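PDB 3S4L: CRISPR-associated endonuclease Cas3-HD from Methanocaldococcus jannaschii, which cleaves single-stranded DNA with the help of magnesium, and single-stranded RNA without added cations, as an effector nuclease of CRISPR defence against invading genetic elements. Local coordinates for residues Y27-K32 and F58-I63; I48-E53 and K110-I115; H91-A96 and T119-H124. All coordinates share one frame; numbering follows the deposited sequence.

Contact 1: Y27-K32 and F58-I63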
# COMPACT_ATOMS: atom_id res chain seq x y z
N TYR A 27 5.24 -4.35 -16.34
CA TYR A 27 4.07 -3.83 -17.04
C TYR A 27 3.86 -2.33 -16.85
O TYR A 27 3.20 -1.68 -17.66
CB TYR A 27 2.80 -4.60 -16.64
CG TYR A 27 1.56 -4.16 -17.40
CD1 TYR A 27 1.37 -4.49 -18.75
CD2 TYR A 27 0.57 -3.40 -16.77
CE1 TYR A 27 0.23 -4.08 -19.44
CE2 TYR A 27 -0.57 -2.99 -17.45
CZ TYR A 27 -0.74 -3.33 -18.79
OH TYR A 27 -1.86 -2.92 -19.47
N TRP A 28 4.40 -1.77 -15.76
CA TRP A 28 4.29 -0.33 -15.51
C TRP A 28 5.14 0.41 -16.53
O TRP A 28 4.70 1.40 -17.13
CB TRP A 28 4.71 0.01 -14.07
CG TRP A 28 4.92 1.49 -13.77
CD1 TRP A 28 6.10 2.09 -13.42
CD2 TRP A 28 3.93 2.53 -13.78
NE1 TRP A 28 5.90 3.44 -13.21
CE2 TRP A 28 4.57 3.73 -13.43
CE3 TRP A 28 2.55 2.56 -14.06
CZ2 TRP A 28 3.90 4.96 -13.35
CZ3 TRP A 28 1.88 3.77 -13.98
CH2 TRP A 28 2.56 4.96 -13.63
N GLU A 29 6.36 -0.07 -16.73
CA GLU A 29 7.26 0.46 -17.74
C GLU A 29 6.60 0.59 -19.11
O GLU A 29 6.92 1.49 -19.87
CB GLU A 29 8.52 -0.41 -17.85
CG GLU A 29 9.56 -0.16 -16.76
CD GLU A 29 10.20 1.23 -16.85
OE1 GLU A 29 10.29 1.78 -17.97
OE2 GLU A 29 10.61 1.76 -15.80
N ARG A 30 5.68 -0.32 -19.42
CA ARG A 30 5.08 -0.33 -20.75
C ARG A 30 3.97 0.71 -20.90
O ARG A 30 3.69 1.18 -22.00
CB ARG A 30 4.58 -1.74 -21.13
CG ARG A 30 5.68 -2.82 -21.07
CD ARG A 30 5.21 -4.17 -21.61
NE ARG A 30 5.93 -5.29 -20.99
CZ ARG A 30 5.43 -6.08 -20.04
NH1 ARG A 30 4.19 -5.89 -19.60
NH2 ARG A 30 6.16 -7.06 -19.53
N ILE A 31 3.36 1.10 -19.79
CA ILE A 31 2.24 2.04 -19.88
C ILE A 31 2.46 3.43 -19.23
O ILE A 31 1.69 4.36 -19.49
CB ILE A 31 0.97 1.42 -19.29
CG1 ILE A 31 1.14 1.17 -17.80
CG2 ILE A 31 0.62 0.13 -20.03
CD1 ILE A 31 -0.13 0.75 -17.12
N LYS A 32 3.50 3.57 -18.41
CA LYS A 32 3.62 4.74 -17.53
C LYS A 32 3.49 6.09 -18.25
O LYS A 32 2.86 7.02 -17.72
CB LYS A 32 4.91 4.68 -16.68
CG LYS A 32 6.20 4.56 -17.48
CD LYS A 32 7.45 4.56 -16.59
CE LYS A 32 8.70 4.40 -17.45
NZ LYS A 32 9.97 4.57 -16.69
N PHE A 58 7.73 7.18 -7.29
CA PHE A 58 6.63 7.16 -6.34
C PHE A 58 5.63 6.06 -6.72
O PHE A 58 5.24 5.25 -5.88
CB PHE A 58 5.97 8.55 -6.26
CG PHE A 58 4.64 8.58 -5.55
CD1 PHE A 58 4.57 8.58 -4.16
CD2 PHE A 58 3.45 8.65 -6.27
CE1 PHE A 58 3.34 8.62 -3.50
CE2 PHE A 58 2.21 8.69 -5.62
CZ PHE A 58 2.16 8.68 -4.22
N MET A 59 5.26 6.00 -8.00
CA MET A 59 4.32 4.99 -8.47
C MET A 59 4.86 3.57 -8.31
O MET A 59 4.12 2.66 -7.93
CB MET A 59 3.92 5.24 -9.92
CG MET A 59 3.00 6.45 -10.08
SD MET A 59 1.52 6.31 -9.04
CE MET A 59 0.86 4.78 -9.70
N LYS A 60 6.15 3.38 -8.61
CA LYS A 60 6.79 2.08 -8.45
C LYS A 60 6.72 1.58 -7.01
O LYS A 60 6.68 0.38 -6.75
CB LYS A 60 8.26 2.14 -8.87
CG LYS A 60 8.54 2.21 -10.36
CD LYS A 60 10.05 2.19 -10.59
CE LYS A 60 10.46 2.94 -11.83
NZ LYS A 60 11.93 3.14 -11.86
N ILE A 61 6.75 2.51 -6.06
CA ILE A 61 6.70 2.09 -4.67
C ILE A 61 5.30 1.61 -4.30
O ILE A 61 5.15 0.58 -3.64
CB ILE A 61 7.21 3.18 -3.72
CG1 ILE A 61 8.69 3.38 -3.95
CG2 ILE A 61 6.97 2.77 -2.29
CD1 ILE A 61 9.25 4.60 -3.27
N LEU A 62 4.28 2.33 -4.75
CA LEU A 62 2.90 1.91 -4.56
C LEU A 62 2.69 0.55 -5.20
O LEU A 62 2.02 -0.33 -4.65
CB LEU A 62 1.94 2.90 -5.21
CG LEU A 62 2.05 4.31 -4.67
CD1 LEU A 62 0.83 5.11 -5.12
CD2 LEU A 62 2.16 4.27 -3.14
N ILE A 63 3.27 0.39 -6.37
CA ILE A 63 3.15 -0.85 -7.09
C ILE A 63 3.79 -1.94 -6.25
O ILE A 63 3.20 -3.00 -6.03
CB ILE A 63 3.80 -0.74 -8.49
CG1 ILE A 63 2.93 0.14 -9.40
CG2 ILE A 63 3.99 -2.12 -9.13
CD1 ILE A 63 3.65 0.68 -10.61

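Contact 2: I48-E53 and K110-I115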
# COMPACT_ATOMS: atom_id res chain seq x y z
N ILE A 48 1.71 19.32 -4.11
CA ILE A 48 2.86 18.44 -4.00
C ILE A 48 3.59 18.50 -5.34
O ILE A 48 3.02 18.16 -6.38
CB ILE A 48 2.41 17.00 -3.70
CG1 ILE A 48 1.58 16.97 -2.41
CG2 ILE A 48 3.62 16.11 -3.59
CD1 ILE A 48 1.20 15.57 -1.98
N LYS A 49 4.84 18.97 -5.31
CA LYS A 49 5.60 19.18 -6.54
C LYS A 49 6.69 18.12 -6.77
O LYS A 49 7.69 18.06 -6.04
CB LYS A 49 6.19 20.60 -6.55
CG LYS A 49 6.02 21.34 -7.86
CD LYS A 49 5.37 22.70 -7.62
CE LYS A 49 5.52 23.63 -8.82
NZ LYS A 49 6.94 23.97 -9.09
N LEU A 50 6.48 17.28 -7.78
CA LEU A 50 7.40 16.21 -8.13
C LEU A 50 7.62 16.25 -9.63
O LEU A 50 6.65 16.40 -10.38
CB LEU A 50 6.80 14.84 -7.79
CG LEU A 50 6.71 14.33 -6.35
CD1 LEU A 50 6.37 12.85 -6.39
CD2 LEU A 50 8.02 14.56 -5.62
N ASP A 51 8.87 16.12 -10.08
CA ASP A 51 9.11 16.04 -11.53
C ASP A 51 8.73 14.64 -12.04
O ASP A 51 8.36 13.77 -11.25
CB ASP A 51 10.57 16.40 -11.90
CG ASP A 51 11.59 15.45 -11.27
OD1 ASP A 51 11.20 14.35 -10.83
OD2 ASP A 51 12.80 15.79 -11.22
N ILE A 52 8.81 14.41 -13.35
CA ILE A 52 8.26 13.18 -13.92
C ILE A 52 8.96 11.94 -13.38
O ILE A 52 8.33 10.91 -13.14
CB ILE A 52 8.27 13.16 -15.48
CG1 ILE A 52 7.28 14.18 -16.05
CG2 ILE A 52 7.91 11.76 -15.99
CD1 ILE A 52 5.81 13.85 -15.73
N GLU A 53 10.27 12.03 -13.21
CA GLU A 53 11.04 10.87 -12.75
C GLU A 53 10.73 10.56 -11.29
O GLU A 53 10.72 9.40 -10.87
CB GLU A 53 12.54 11.09 -12.97
CG GLU A 53 13.07 10.42 -14.24
CD GLU A 53 13.91 11.36 -15.10
OE1 GLU A 53 15.03 10.96 -15.50
OE2 GLU A 53 13.46 12.50 -15.38
N LYS A 110 5.51 14.54 4.22
CA LYS A 110 4.40 13.90 4.94
C LYS A 110 3.09 13.82 4.14
O LYS A 110 2.38 12.83 4.23
CB LYS A 110 4.13 14.60 6.29
CG LYS A 110 5.10 14.24 7.42
CD LYS A 110 4.72 14.88 8.78
CE LYS A 110 5.41 16.24 9.00
NZ LYS A 110 5.64 16.58 10.46
N ASN A 111 2.76 14.85 3.36
CA ASN A 111 1.54 14.80 2.57
C ASN A 111 1.60 13.73 1.46
O ASN A 111 0.63 12.99 1.24
CB ASN A 111 1.16 16.18 2.01
CG ASN A 111 0.72 17.15 3.10
OD1 ASN A 111 0.76 16.83 4.29
ND2 ASN A 111 0.32 18.36 2.70
N LEU A 112 2.73 13.64 0.78
CA LEU A 112 2.92 12.62 -0.26
C LEU A 112 2.80 11.21 0.33
O LEU A 112 2.08 10.36 -0.20
CB LEU A 112 4.26 12.82 -0.98
CG LEU A 112 4.59 11.88 -2.15
CD1 LEU A 112 3.57 12.01 -3.28
CD2 LEU A 112 5.99 12.17 -2.65
N ALA A 113 3.50 10.97 1.43
CA ALA A 113 3.46 9.67 2.11
C ALA A 113 2.03 9.34 2.58
O ALA A 113 1.55 8.20 2.44
CB ALA A 113 4.41 9.68 3.28
N PHE A 114 1.35 10.33 3.13
CA PHE A 114 -0.04 10.13 3.52
C PHE A 114 -0.87 9.74 2.30
O PHE A 114 -1.60 8.74 2.33
CB PHE A 114 -0.64 11.37 4.18
CG PHE A 114 -2.12 11.26 4.46
CD1 PHE A 114 -3.05 11.81 3.58
CD2 PHE A 114 -2.58 10.59 5.58
CE1 PHE A 114 -4.43 11.71 3.84
CE2 PHE A 114 -3.95 10.48 5.84
CZ PHE A 114 -4.87 11.04 4.97
N ILE A 115 -0.77 10.51 1.23
CA ILE A 115 -1.63 10.26 0.08
C ILE A 115 -1.31 8.91 -0.57
O ILE A 115 -2.19 8.23 -1.09
CB ILE A 115 -1.53 11.33 -0.98
CG1 ILE A 115 -2.49 11.01 -2.09
CG2 ILE A 115 -0.17 11.31 -1.62
CD1 ILE A 115 -2.12 11.68 -3.36

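Contact 3: H91-A96 and T119-H124. With CA (calcium ion), chain C.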
# COMPACT_ATOMS: atom_id res chain seq x y z
N HIS A 91 -5.38 -7.08 4.37
CA HIS A 91 -3.96 -6.87 4.11
C HIS A 91 -3.61 -5.41 3.80
O HIS A 91 -2.53 -4.93 4.15
CB HIS A 91 -3.50 -7.75 2.96
CG HIS A 91 -4.15 -7.41 1.65
ND1 HIS A 91 -5.43 -7.78 1.33
CD2 HIS A 91 -3.68 -6.73 0.58
CE1 HIS A 91 -5.73 -7.34 0.12
NE2 HIS A 91 -4.69 -6.70 -0.35
N GLU A 92 -4.52 -4.70 3.14
CA GLU A 92 -4.20 -3.34 2.67
C GLU A 92 -3.93 -2.35 3.80
O GLU A 92 -3.21 -1.36 3.60
CB GLU A 92 -5.27 -2.79 1.71
CG GLU A 92 -6.66 -2.67 2.29
CD GLU A 92 -7.53 -3.89 1.96
OE1 GLU A 92 -7.07 -5.03 2.15
OE2 GLU A 92 -8.68 -3.69 1.50
N LEU A 93 -4.49 -2.60 4.98
CA LEU A 93 -4.26 -1.71 6.13
C LEU A 93 -2.82 -1.85 6.59
O LEU A 93 -2.16 -0.87 6.95
CB LEU A 93 -5.22 -2.02 7.28
CG LEU A 93 -6.62 -1.39 7.29
CD1 LEU A 93 -7.39 -1.63 6.02
CD2 LEU A 93 -7.40 -1.92 8.50
N VAL A 94 -2.32 -3.08 6.57
CA VAL A 94 -0.93 -3.36 6.89
C VAL A 94 -0.00 -2.84 5.79
O VAL A 94 1.08 -2.35 6.09
CB VAL A 94 -0.68 -4.85 7.08
CG1 VAL A 94 0.82 -5.13 7.18
CG2 VAL A 94 -1.44 -5.33 8.31
N SER A 95 -0.43 -2.96 4.53
CA SER A 95 0.31 -2.33 3.42
C SER A 95 0.44 -0.81 3.60
O SER A 95 1.53 -0.24 3.45
CB SER A 95 -0.35 -2.62 2.06
OG SER A 95 -0.41 -4.01 1.75
N ALA A 96 -0.68 -0.16 3.92
CA ALA A 96 -0.71 1.30 4.10
C ALA A 96 0.31 1.76 5.13
O ALA A 96 0.96 2.80 4.96
CB ALA A 96 -2.12 1.77 4.48
N THR A 119 -3.90 5.67 -0.68
CA THR A 119 -4.20 5.02 -1.94
C THR A 119 -4.08 3.52 -1.75
O THR A 119 -4.93 2.74 -2.19
CB THR A 119 -3.22 5.48 -3.03
OG1 THR A 119 -3.37 6.89 -3.23
CG2 THR A 119 -3.50 4.75 -4.34
N VAL A 120 -3.00 3.13 -1.08
CA VAL A 120 -2.73 1.74 -0.77
C VAL A 120 -3.80 1.14 0.17
O VAL A 120 -4.20 -0.02 0.02
CB VAL A 120 -1.34 1.58 -0.16
CG1 VAL A 120 -1.26 0.27 0.62
CG2 VAL A 120 -0.26 1.64 -1.26
N MET A 121 -4.24 1.94 1.14
CA MET A 121 -5.25 1.50 2.10
C MET A 121 -6.58 1.31 1.39
O MET A 121 -7.47 0.60 1.86
CB MET A 121 -5.39 2.55 3.22
CG MET A 121 -6.02 2.02 4.52
SD MET A 121 -6.52 3.35 5.63
CE MET A 121 -4.99 3.71 6.46
N LEU A 122 -6.72 1.95 0.24
CA LEU A 122 -7.98 1.93 -0.47
C LEU A 122 -7.83 1.23 -1.82
O LEU A 122 -8.69 1.39 -2.68
CB LEU A 122 -8.49 3.37 -0.68
CG LEU A 122 -9.30 4.07 0.42
CD1 LEU A 122 -8.79 3.79 1.82
CD2 LEU A 122 -9.39 5.58 0.18
N HIS A 123 -6.77 0.46 -2.03
CA HIS A 123 -6.54 -0.10 -3.36
C HIS A 123 -7.52 -1.20 -3.73
O HIS A 123 -7.49 -1.72 -4.85
CB HIS A 123 -5.08 -0.53 -3.61
CG HIS A 123 -4.70 -1.80 -2.92
ND1 HIS A 123 -4.04 -1.82 -1.70
CD2 HIS A 123 -4.86 -3.10 -3.28
CE1 HIS A 123 -3.80 -3.07 -1.35
NE2 HIS A 123 -4.30 -3.87 -2.28
N HIS A 124 -8.41 -1.56 -2.80
CA HIS A 124 -9.43 -2.52 -3.18
C HIS A 124 -10.80 -1.97 -3.57
O HIS A 124 -11.48 -2.57 -4.40
CB HIS A 124 -9.51 -3.72 -2.24
CG HIS A 124 -8.54 -4.78 -2.61
ND1 HIS A 124 -8.76 -5.65 -3.66
CD2 HIS A 124 -7.28 -5.04 -2.17
CE1 HIS A 124 -7.71 -6.43 -3.82
NE2 HIS A 124 -6.80 -6.09 -2.92
CA CA C . -4.51 -6.21 -2.59
O HOH W 1 -8.89 -1.33 0.15
O HOH W 2 -4.66 -8.78 -3.74
O HOH W 3 -3.80 -6.14 -4.80

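Contact 1: Y27-K32 and F58-I63
Trp28 carries this contact, which packs helix 17-31 against helix 52-65 in the HD domain. Its CG, anti to the backbone N (chi1 168°), heads toward the second helix, and the ring beyond it bridges the gap; a large flat side chain suits segment axes that stay 11.5 Å apart at their closest.

Ile63 CD1 lies over one face, 3.8 Å from the centroid of the five-membered ring, in a CH-pi contact, while Lys32 CB sits over the centre of the opposite face, so the indole is clamped from both sides. The Ile63 side chain is about 9 Å from the bound calcium ion. Met59 CB comes to 3.4 Å from Trp28 CZ2, and Lys60 lays its aliphatic chain beside the ring, CG 3.9 Å from Trp28 CD1.

Lys32 NZ forms a salt bridge with Glu29 OE2 (3.0 Å) and another with Asp56, whose carboxylate also accepts the indole N-H. Glu29 OE2 and Lys60 NZ stay 4.4 Å apart, too far for a salt bridge, though the opposite charges may still attract weakly.

No hydrogen bond joins the segments, so cohesion is largely hydrophobic, and the bond to Asp56 of helix 52-65 probably helps to set how the indole is turned.

Contact 2: I48-E53 and K110-I115
Ile115 N donates to Asn111 O over 2.8 Å, a regular helical bond just behind the surface that Ile48 meets. Ile48 directs its longer branch there: CG1 is anti to the carbonyl carbon (chi1 -57°), and CD1 at its end lies 3.7 Å from Leu112 N and 4.0 Å from Asn111 CB. Leu112 N already has Asp109 OD1 as acceptor, so the apolar methyl beside it need cost no hydrogen bond. The shorter branch meets the side chain of Leu112 instead, Ile48 CG2 lying 4.1 Å from Leu112 CD1.

In the mainly helical HD domain, residues 48-50 are an extended part of the connection between helix 36-43 and helix 52-65. Asp51 then serves as N-cap of the latter, its OD1 accepting from Lys54 N; a short carboxylate is well suited to receive an amide at a helix start.

Leu50 lies two residues beyond Ile48 and again turns toward helix 110-121. It meets Leu112 tip to tip, Leu50 CD1 3.8 Å from Leu112 CD2. The forked end of Leu112 thus serves both partners, one methyl for each. Leu50 also touches Leu43 of helix 36-43, and Leu112 touches Phe107 of helix 91-107.

Contact 3: H91-A96 and T119-H124
Glu92 threads between the C-terminal end of helix 110-121 and the histidines that bind calcium. Its CB lies 3.4 Å from both Val120 O and His123 CE1, and CG is 3.4 Å from Met121 O. The chain bends at chi2 (-95°), and at its tip OE1 sits over the His91 ring, 3.2 Å above the plane and toward the rim. OE2 accepts from a water at 2.7 Å; this water also donates to Met121 O and accepts from His124 N, tying the segments together. A salt bridge from Arg90 holds OE2 as well.

Beside it, His91, His123 and His124 bind one calcium ion, all three NE2 atoms at 2.3 to 2.4 Å. Asp67, the aspartate of the HD signature, and two waters complete the site; the same four residues are the assigned ligands of the catalytic magnesium, calcium occupying the site here. Imidazole offers a second nitrogen: His123 ND1 lies toward Val120 O, in a bond modelled so short that its length is doubtful.

Away from the metal, the small Ala96 lets the helices come close, its CB 3.6 Å from Met121 CB. Helices 91-107 and 110-121 thus pack together, helix 181-197 touching Leu93 and Met121, and helix 204-215 meeting Thr119 and His123.

Overall arrangement
The three contacts are spread through one mainly helical HD domain, their centres about 15 Å (contacts 1 and 2), 17 Å (1 and 3) and 18 Å (2 and 3) apart. Contact 2 uses the lead-in to helix 52-65, on which contact 1 lies; the two cross along the chain and touch where Phe58 packs on Leu112. Contacts 2 and 3 also cross and share helix 110-121, whose start serves one and whose end the other. Contact 1 closes before contact 3 opens, yet Leu62 reaches Val120. Helix 110-121, with helix 52-65 packed on it, therefore connects the outer packing of contacts 1 and 2 with the metal centre of contact 3, where residues distant in sequence meet.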